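Local coordinates for protein xylooligosaccharide oxidase (Myceliophthora thermophila, PDB 5L6G) that oxidises the C1 hydroxyl of xylooligosaccharides and related sugars to lactones, using bicovalently bound FAD and reducing molecular oxygen to hydrogen peroxide, at residues Q257-L261 with E405-F409; A139-Y143 with D315-G319. One frame throughout, in Å; residues are numbered along the deposited sequence.

Contact 1 (Q257-L261 with E405-F409); sequences QEWLL and ERHLF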
ATOM      1  N   GLN A 257      -7.307  11.000  19.205  1.00 13.37           N
ATOM      2  CA  GLN A 257      -8.441  10.468  18.456  1.00 13.22           C
ATOM      3  C   GLN A 257      -9.678  11.338  18.570  1.00 13.67           C
ATOM      4  O   GLN A 257     -10.412  11.492  17.592  1.00 13.67           O
ATOM      5  CB  GLN A 257      -8.760   9.026  18.850  1.00 13.15           C
ATOM      6  CG  GLN A 257      -9.358   8.810  20.211  1.00 13.55           C
ATOM      7  CD  GLN A 257      -9.495   7.338  20.522  1.00 13.51           C
ATOM      8  OE1 GLN A 257      -9.059   6.474  19.736  1.00 13.07           O
ATOM      9  NE2 GLN A 257     -10.111   7.033  21.675  1.00 13.85           N
ATOM     10  N   GLU A 258      -9.921  11.892  19.753  1.00 14.12           N
ATOM     11  CA  GLU A 258     -11.051  12.783  19.944  1.00 14.94           C
ATOM     12  C   GLU A 258     -10.877  14.042  19.068  1.00 14.76           C
ATOM     13  O   GLU A 258     -11.814  14.463  18.383  1.00 14.99           O
ATOM     14  CB  GLU A 258     -11.209  13.113  21.439  1.00 15.80           C
ATOM     15  CG  GLU A 258     -12.434  13.913  21.792  1.00 17.01           C
ATOM     16  CD  GLU A 258     -12.543  14.206  23.286  1.00 18.10           C
ATOM     17  OE1 GLU A 258     -12.134  13.349  24.100  1.00 18.46           O
ATOM     18  OE2 GLU A 258     -13.075  15.294  23.630  1.00 19.53           O
ATOM     19  N   TRP A 259      -9.663  14.585  19.037  1.00 14.28           N
ATOM     20  CA  TRP A 259      -9.347  15.734  18.181  1.00 14.33           C
ATOM     21  C   TRP A 259      -9.606  15.396  16.705  1.00 14.04           C
ATOM     22  O   TRP A 259     -10.269  16.143  16.007  1.00 14.31           O
ATOM     23  CB  TRP A 259      -7.895  16.143  18.395  1.00 14.18           C
ATOM     24  CG  TRP A 259      -7.330  17.165  17.477  1.00 14.29           C
ATOM     25  CD1 TRP A 259      -7.489  18.524  17.549  1.00 14.94           C
ATOM     26  CD2 TRP A 259      -6.481  16.918  16.353  1.00 13.90           C
ATOM     27  NE1 TRP A 259      -6.787  19.133  16.521  1.00 14.90           N
ATOM     28  CE2 TRP A 259      -6.165  18.168  15.779  1.00 14.31           C
ATOM     29  CE3 TRP A 259      -5.950  15.758  15.782  1.00 13.32           C
ATOM     30  CZ2 TRP A 259      -5.344  18.289  14.656  1.00 14.23           C
ATOM     31  CZ3 TRP A 259      -5.143  15.870  14.665  1.00 13.17           C
ATOM     32  CH2 TRP A 259      -4.837  17.132  14.119  1.00 13.59           C
ATOM     33  N   LEU A 260      -9.101  14.261  16.244  1.00 13.57           N
ATOM     34  CA  LEU A 260      -9.249  13.897  14.833  1.00 13.41           C
ATOM     35  C   LEU A 260     -10.717  13.662  14.490  1.00 13.82           C
ATOM     36  O   LEU A 260     -11.240  14.171  13.505  1.00 14.18           O
ATOM     37  CB  LEU A 260      -8.431  12.644  14.503  1.00 12.75           C
ATOM     38  CG  LEU A 260      -8.420  12.180  13.041  1.00 12.64           C
ATOM     39  CD1 LEU A 260      -7.816  13.225  12.127  1.00 12.88           C
ATOM     40  CD2 LEU A 260      -7.660  10.876  12.938  1.00 12.26           C
ATOM     41  N   LEU A 261     -11.382  12.908  15.342  1.00 14.18           N
ATOM     42  CA  LEU A 261     -12.740  12.495  15.115  1.00 14.69           C
ATOM     43  C   LEU A 261     -13.669  13.702  15.102  1.00 15.53           C
ATOM     44  O   LEU A 261     -14.676  13.716  14.390  1.00 15.64           O
ATOM     45  CB  LEU A 261     -13.107  11.481  16.193  1.00 14.87           C
ATOM     46  CG  LEU A 261     -14.347  10.635  16.102  1.00 15.32           C
ATOM     47  CD1 LEU A 261     -14.395   9.837  14.819  1.00 14.95           C
ATOM     48  CD2 LEU A 261     -14.390   9.743  17.355  1.00 15.26           C
ATOM     49  N   GLU A 405     -15.925   7.977  10.338  1.00 18.27           N
ATOM     50  CA  GLU A 405     -15.862   7.693  11.772  1.00 19.49           C
ATOM     51  C   GLU A 405     -15.405   6.251  12.111  1.00 18.08           C
ATOM     52  O   GLU A 405     -14.638   6.031  13.065  1.00 17.56           O
ATOM     53  CB  GLU A 405     -17.196   8.045  12.433  1.00 22.40           C
ATOM     54  CG  GLU A 405     -17.431   9.549  12.555  1.00 25.53           C
ATOM     55  CD  GLU A 405     -17.818  10.221  11.250  1.00 28.42           C
ATOM     56  OE1 GLU A 405     -18.829   9.808  10.654  1.00 32.35           O
ATOM     57  OE2 GLU A 405     -17.129  11.193  10.824  1.00 32.74           O
ATOM     58  N   ARG A 406     -15.865   5.274  11.345  1.00 16.95           N
ATOM     59  CA  ARG A 406     -15.538   3.874  11.611  1.00 16.39           C
ATOM     60  C   ARG A 406     -14.084   3.548  11.216  1.00 14.80           C
ATOM     61  O   ARG A 406     -13.431   2.678  11.822  1.00 13.93           O
ATOM     62  CB  ARG A 406     -16.528   2.984  10.845  1.00 17.74           C
ATOM     63  CG  ARG A 406     -16.498   1.491  11.150  1.00 18.99           C
ATOM     64  CD  ARG A 406     -17.485   0.753  10.240  1.00 20.37           C
ATOM     65  NE  ARG A 406     -18.874   1.103  10.549  1.00 22.12           N
ATOM     66  CZ  ARG A 406     -19.559   0.618  11.588  1.00 23.74           C
ATOM     67  NH1 ARG A 406     -18.995  -0.247  12.430  1.00 24.21           N
ATOM     68  NH2 ARG A 406     -20.819   1.001  11.797  1.00 24.87           N
ATOM     69  N   HIS A 407     -13.579   4.256  10.210  1.00 13.38           N
ATOM     70  CA  HIS A 407     -12.235   4.025   9.706  1.00 12.36           C
ATOM     71  C   HIS A 407     -11.438   5.266   9.973  1.00 11.90           C
ATOM     72  O   HIS A 407     -11.277   6.128   9.122  1.00 11.75           O
ATOM     73  CB  HIS A 407     -12.306   3.653   8.233  1.00 12.21           C
ATOM     74  CG  HIS A 407     -13.161   2.454   8.005  1.00 12.38           C
ATOM     75  ND1 HIS A 407     -14.258   2.463   7.178  1.00 12.67           N
ATOM     76  CD2 HIS A 407     -13.132   1.229   8.583  1.00 12.25           C
ATOM     77  CE1 HIS A 407     -14.837   1.275   7.211  1.00 12.83           C
ATOM     78  NE2 HIS A 407     -14.167   0.505   8.046  1.00 12.51           N
ATOM     79  N   LEU A 408     -10.960   5.333  11.205  1.00 11.28           N
ATOM     80  CA  LEU A 408     -10.336   6.536  11.724  1.00 11.17           C
ATOM     81  C   LEU A 408      -8.825   6.487  11.631  1.00 10.69           C
ATOM     82  O   LEU A 408      -8.191   7.527  11.387  1.00 10.74           O
ATOM     83  CB  LEU A 408     -10.711   6.683  13.184  1.00 11.35           C
ATOM     84  CG  LEU A 408     -10.329   8.014  13.811  1.00 11.66           C
ATOM     85  CD1 LEU A 408     -10.938   9.186  13.056  1.00 11.87           C
ATOM     86  CD2 LEU A 408     -10.756   8.029  15.270  1.00 12.13           C
ATOM     87  N   PHE A 409      -8.266   5.292  11.865  1.00 10.23           N
ATOM     88  CA  PHE A 409      -6.821   5.082  11.937  1.00 10.02           C
ATOM     89  C   PHE A 409      -6.430   3.907  11.064  1.00 10.02           C
ATOM     90  O   PHE A 409      -7.114   2.885  11.032  1.00 10.35           O
ATOM     91  CB  PHE A 409      -6.348   4.734  13.354  1.00  9.94           C
ATOM     92  CG  PHE A 409      -6.501   5.844  14.346  1.00 10.15           C
ATOM     93  CD1 PHE A 409      -5.943   7.086  14.104  1.00 10.11           C
ATOM     94  CD2 PHE A 409      -7.202   5.643  15.521  1.00 10.26           C
ATOM     95  CE1 PHE A 409      -6.066   8.100  15.018  1.00 10.50           C
ATOM     96  CE2 PHE A 409      -7.355   6.663  16.426  1.00 10.62           C
ATOM     97  CZ  PHE A 409      -6.774   7.894  16.185  1.00 10.78           C
TER
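Leu408 and Leu260 lie alongside each other in opposite senses, and the closest approach is between their methyls, Leu260 CD2 and Leu408 CD1, at 3.7 Å. Leu261 comes to the same Leu408 methyl from another quarter: it crosses Leu408 at about a right angle, its CD1 lying 3.9 Å from Leu408 CD1. Leu261 CD1 also rests on the aliphatic part of Glu405, 3.8 Å from Glu405 CG, where the contact runs out toward the surface. The pairing joins the last turn of helix 246-261 to the loop that leads into strand 409-417 of the large antiparallel sheet. A classic beta bulge opens the pairing with strand 341-349: Leu408 and Phe409 together stand opposite the single residue Thr349. Rotation of Phe409 about its first torsion (chi1 -67°), which sets CG beside the backbone N, carries the ring toward the helix, with Leu408 CG over the centre of one face. Gln257 CB approaches the ring edge near its plane, 3.5 Å from Phe409 CZ, while Gln257 OE1 lies in plane at that edge, 3.7 Å from Phe409 CE2. The amide is nearly coplanar with the ring, 18° apart, and its NE2 is bonded to the Leu352 carbonyl oxygen. Leu260 CD2 reaches Phe409 CE1 obliquely at 3.8 Å, and Trp253, one helical turn before Gln257, also meets the Phe409 ring.

Contact 2 (A139-Y143 with D315-G319); sequences ATVLY and DWMEG. With NAG (2-acetamido-2-deoxy-beta-D-glucopyranose), chain E.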
ATOM      1  N   ALA A 139       6.287  10.378  -9.570  1.00 14.35           N
ATOM      2  CA  ALA A 139       6.277  11.678  -8.932  1.00 15.02           C
ATOM      3  C   ALA A 139       7.234  12.644  -9.642  1.00 15.87           C
ATOM      4  O   ALA A 139       6.910  13.812  -9.862  1.00 16.35           O
ATOM      5  CB  ALA A 139       6.636  11.537  -7.468  1.00 14.77           C
ATOM      6  N   THR A 140       8.408  12.150 -10.012  1.00 16.07           N
ATOM      7  CA  THR A 140       9.405  12.988 -10.686  1.00 17.06           C
ATOM      8  C   THR A 140       8.912  13.481 -12.038  1.00 17.67           C
ATOM      9  O   THR A 140       8.969  14.689 -12.358  1.00 18.34           O
ATOM     10  CB  THR A 140      10.720  12.205 -10.860  1.00 17.04           C
ATOM     11  OG1 THR A 140      11.224  11.867  -9.559  1.00 16.62           O
ATOM     12  CG2 THR A 140      11.755  13.018 -11.640  1.00 18.07           C
ATOM     13  N   VAL A 141       8.417  12.548 -12.831  1.00 17.50           N
ATOM     14  CA  VAL A 141       7.946  12.890 -14.165  1.00 18.20           C
ATOM     15  C   VAL A 141       6.794  13.885 -14.090  1.00 18.60           C
ATOM     16  O   VAL A 141       6.808  14.892 -14.803  1.00 19.24           O
ATOM     17  CB  VAL A 141       7.526  11.658 -14.979  1.00 17.79           C
ATOM     18  CG1 VAL A 141       6.918  12.101 -16.311  1.00 18.47           C
ATOM     19  CG2 VAL A 141       8.729  10.758 -15.242  1.00 17.87           C
ATOM     20  N   LEU A 142       5.810  13.618 -13.229  1.00 18.31           N
ATOM     21  CA  LEU A 142       4.623  14.450 -13.198  1.00 18.96           C
ATOM     22  C   LEU A 142       4.984  15.861 -12.786  1.00 20.08           C
ATOM     23  O   LEU A 142       4.474  16.821 -13.351  1.00 20.46           O
ATOM     24  CB  LEU A 142       3.556  13.899 -12.257  1.00 18.20           C
ATOM     25  CG  LEU A 142       2.966  12.524 -12.587  1.00 17.73           C
ATOM     26  CD1 LEU A 142       1.871  12.173 -11.600  1.00 17.18           C
ATOM     27  CD2 LEU A 142       2.466  12.417 -14.018  1.00 18.15           C
ATOM     28  N   TYR A 143       5.866  15.965 -11.796  1.00 20.95           N
ATOM     29  CA  TYR A 143       6.277  17.258 -11.304  1.00 22.74           C
ATOM     30  C   TYR A 143       7.183  17.981 -12.318  1.00 24.18           C
ATOM     31  O   TYR A 143       6.953  19.143 -12.626  1.00 24.86           O
ATOM     32  CB  TYR A 143       6.953  17.163  -9.941  1.00 23.22           C
ATOM     33  CG  TYR A 143       7.251  18.546  -9.412  1.00 25.03           C
ATOM     34  CD1 TYR A 143       6.235  19.342  -8.890  1.00 25.97           C
ATOM     35  CD2 TYR A 143       8.519  19.083  -9.512  1.00 26.59           C
ATOM     36  CE1 TYR A 143       6.486  20.639  -8.456  1.00 27.28           C
ATOM     37  CE2 TYR A 143       8.781  20.382  -9.088  1.00 28.33           C
ATOM     38  CZ  TYR A 143       7.763  21.146  -8.542  1.00 28.42           C
ATOM     39  OH  TYR A 143       8.042  22.422  -8.108  1.00 30.79           O
ATOM     40  N   ASP A 315       9.929  22.577  -1.413  1.00 24.07           N
ATOM     41  CA  ASP A 315       9.126  22.475  -2.640  1.00 24.52           C
ATOM     42  C   ASP A 315       8.529  21.069  -2.671  1.00 23.12           C
ATOM     43  O   ASP A 315       8.796  20.262  -1.775  1.00 21.79           O
ATOM     44  CB  ASP A 315       9.916  22.832  -3.916  1.00 26.23           C
ATOM     45  CG  ASP A 315      10.942  21.784  -4.334  1.00 26.63           C
ATOM     46  OD1 ASP A 315      10.934  20.640  -3.869  1.00 27.00           O
ATOM     47  OD2 ASP A 315      11.773  22.121  -5.187  1.00 29.17           O
ATOM     48  N   TRP A 316       7.706  20.798  -3.679  1.00 22.89           N
ATOM     49  CA  TRP A 316       6.969  19.553  -3.754  1.00 22.05           C
ATOM     50  C   TRP A 316       7.865  18.302  -3.720  1.00 21.88           C
ATOM     51  O   TRP A 316       7.618  17.382  -2.943  1.00 20.96           O
ATOM     52  CB  TRP A 316       6.076  19.532  -4.996  1.00 22.03           C
ATOM     53  CG  TRP A 316       5.373  18.220  -5.164  1.00 20.97           C
ATOM     54  CD1 TRP A 316       5.627  17.282  -6.105  1.00 20.86           C
ATOM     55  CD2 TRP A 316       4.333  17.690  -4.335  1.00 20.48           C
ATOM     56  NE1 TRP A 316       4.799  16.197  -5.934  1.00 20.02           N
ATOM     57  CE2 TRP A 316       3.994  16.423  -4.851  1.00 19.75           C
ATOM     58  CE3 TRP A 316       3.659  18.160  -3.204  1.00 20.31           C
ATOM     59  CZ2 TRP A 316       3.000  15.620  -4.281  1.00 19.59           C
ATOM     60  CZ3 TRP A 316       2.668  17.370  -2.639  1.00 19.85           C
ATOM     61  CH2 TRP A 316       2.356  16.103  -3.170  1.00 19.24           C
ATOM     62  N   MET A 317       8.899  18.263  -4.549  1.00 22.70           N
ATOM     63  CA  MET A 317       9.727  17.060  -4.641  1.00 23.10           C
ATOM     64  C   MET A 317      10.605  16.914  -3.410  1.00 22.47           C
ATOM     65  O   MET A 317      10.909  15.799  -2.983  1.00 21.25           O
ATOM     66  CB  MET A 317      10.614  17.057  -5.889  1.00 24.60           C
ATOM     67  CG  MET A 317       9.897  16.749  -7.191  1.00 25.72           C
ATOM     68  SD  MET A 317       8.854  15.294  -7.158  1.00 26.86           S
ATOM     69  CE  MET A 317       9.942  13.919  -6.768  1.00 25.74           C
ATOM     70  N   GLU A 318      11.025  18.034  -2.848  1.00 23.16           N
ATOM     71  CA  GLU A 318      11.826  17.981  -1.645  1.00 23.62           C
ATOM     72  C   GLU A 318      10.972  17.423  -0.499  1.00 22.06           C
ATOM     73  O   GLU A 318      11.472  16.695   0.356  1.00 20.98           O
ATOM     74  CB  GLU A 318      12.377  19.366  -1.334  1.00 25.90           C
ATOM     75  CG  GLU A 318      13.424  19.395  -0.230  1.00 28.07           C
ATOM     76  CD  GLU A 318      13.837  20.817   0.123  1.00 30.03           C
ATOM     77  OE1 GLU A 318      14.100  21.608  -0.817  1.00 34.24           O
ATOM     78  OE2 GLU A 318      13.874  21.152   1.326  1.00 29.95           O
ATOM     79  N   GLY A 319       9.680  17.756  -0.490  1.00 21.59           N
ATOM     80  CA  GLY A 319       8.755  17.169   0.494  1.00 20.48           C
ATOM     81  C   GLY A 319       8.718  15.657   0.336  1.00 20.09           C
ATOM     82  O   GLY A 319       8.730  14.899   1.313  1.00 18.66           O
TER
HETATM   83  C1  NAG E 506       8.651  27.002  -2.090  1.00 42.05           C
HETATM   84  C2  NAG E 506      10.094  26.962  -1.577  1.00 49.29           C
HETATM   85  C3  NAG E 506      11.108  27.422  -2.635  1.00 51.67           C
HETATM   86  C4  NAG E 506      10.889  26.667  -3.945  1.00 51.08           C
HETATM   87  C5  NAG E 506       9.436  26.856  -4.367  1.00 48.61           C
HETATM   88  C6  NAG E 506       9.107  26.102  -5.653  1.00 49.01           C
HETATM   89  C7  NAG E 506      10.731  27.275   0.777  1.00 53.70           C
HETATM   90  C8  NAG E 506      10.801  28.231   1.935  1.00 54.44           C
HETATM   91  N2  NAG E 506      10.224  27.758  -0.363  1.00 51.42           N
HETATM   92  O3  NAG E 506      12.427  27.210  -2.173  1.00 52.38           O
HETATM   93  O4  NAG E 506      11.761  27.117  -4.963  1.00 55.03           O
HETATM   94  O5  NAG E 506       8.610  26.345  -3.344  1.00 45.21           O
HETATM   95  O6  NAG E 506       7.703  26.019  -5.804  1.00 45.77           O
HETATM   96  O7  NAG E 506      11.129  26.118   0.918  1.00 55.07           O
HETATM   97  O   HOH W   1       4.633  14.635  -8.557  1.00 14.96           O
HETATM   98  O   HOH W   2       6.692  22.733  -5.601  1.00 27.75           O
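Tyr143 and Met317 form the dense part of this helix-to-helix contact: the methionine chain and the tyrosine pass side by side, pointing oppositely, with Met317 CG 3.6 Å from Tyr143 CD2. A bend at chi2 (-50°) lays Met317 SD obliquely beside the Tyr143 ring, a Met-aromatic contact, and 3.6 Å from Ala139 O; a further bend at chi3 (-60°) carries Met317 CE to Thr140 OG1, at 3.7 Å. That hydroxyl is bonded to the Gly136 carbonyl oxygen. Trp316 CD1 lies 3.5 Å from Tyr143 CD1, and the Trp316 five-membered ring meets the tyrosine obliquely, planes 33° apart. Within this packed part a water donates to Ala139 O and accepts from Trp316 NE1, bridging two buried residues.

The looser side holds Tyr143 OH and Asp315, both on partly exposed residues. A second water joins Tyr143 OH to Trp316 N, with a weak link to O6 of an N-acetylglucosamine, part of the N-linked glycan at Asn233 and not a substrate. Asp315 is the N-cap, its OD1 taking Glu318 N at 2.8 Å.

Helix 135-146 of the FAD-binding region thus meets helix 316-322, which follows edge strand 308-314 of the eight-stranded sheet; Val118 of strand 118-120 lies against Val141 and Leu142.

How the contacts relate
Contacts 1 and 2 are separate patches, their centres 30 Å apart and their nearest atoms about 18 Å apart, and their segments alternate along the chain. Contact 1 belongs to the large antiparallel sheet and the helix packed on it, whereas contact 2 joins the FAD-binding region to a helix that follows an edge strand of that sheet. Both lie near substrate-binding residues: the side chain of Phe409 is about 8 Å from that of Arg272, and that of Trp316 about 10 Å from that of Thr154. Each is about 13 Å from a bound beta-D-xylopyranose. The FAD is about 14 Å from the Phe409 side chain and 12 Å from that of Ala139.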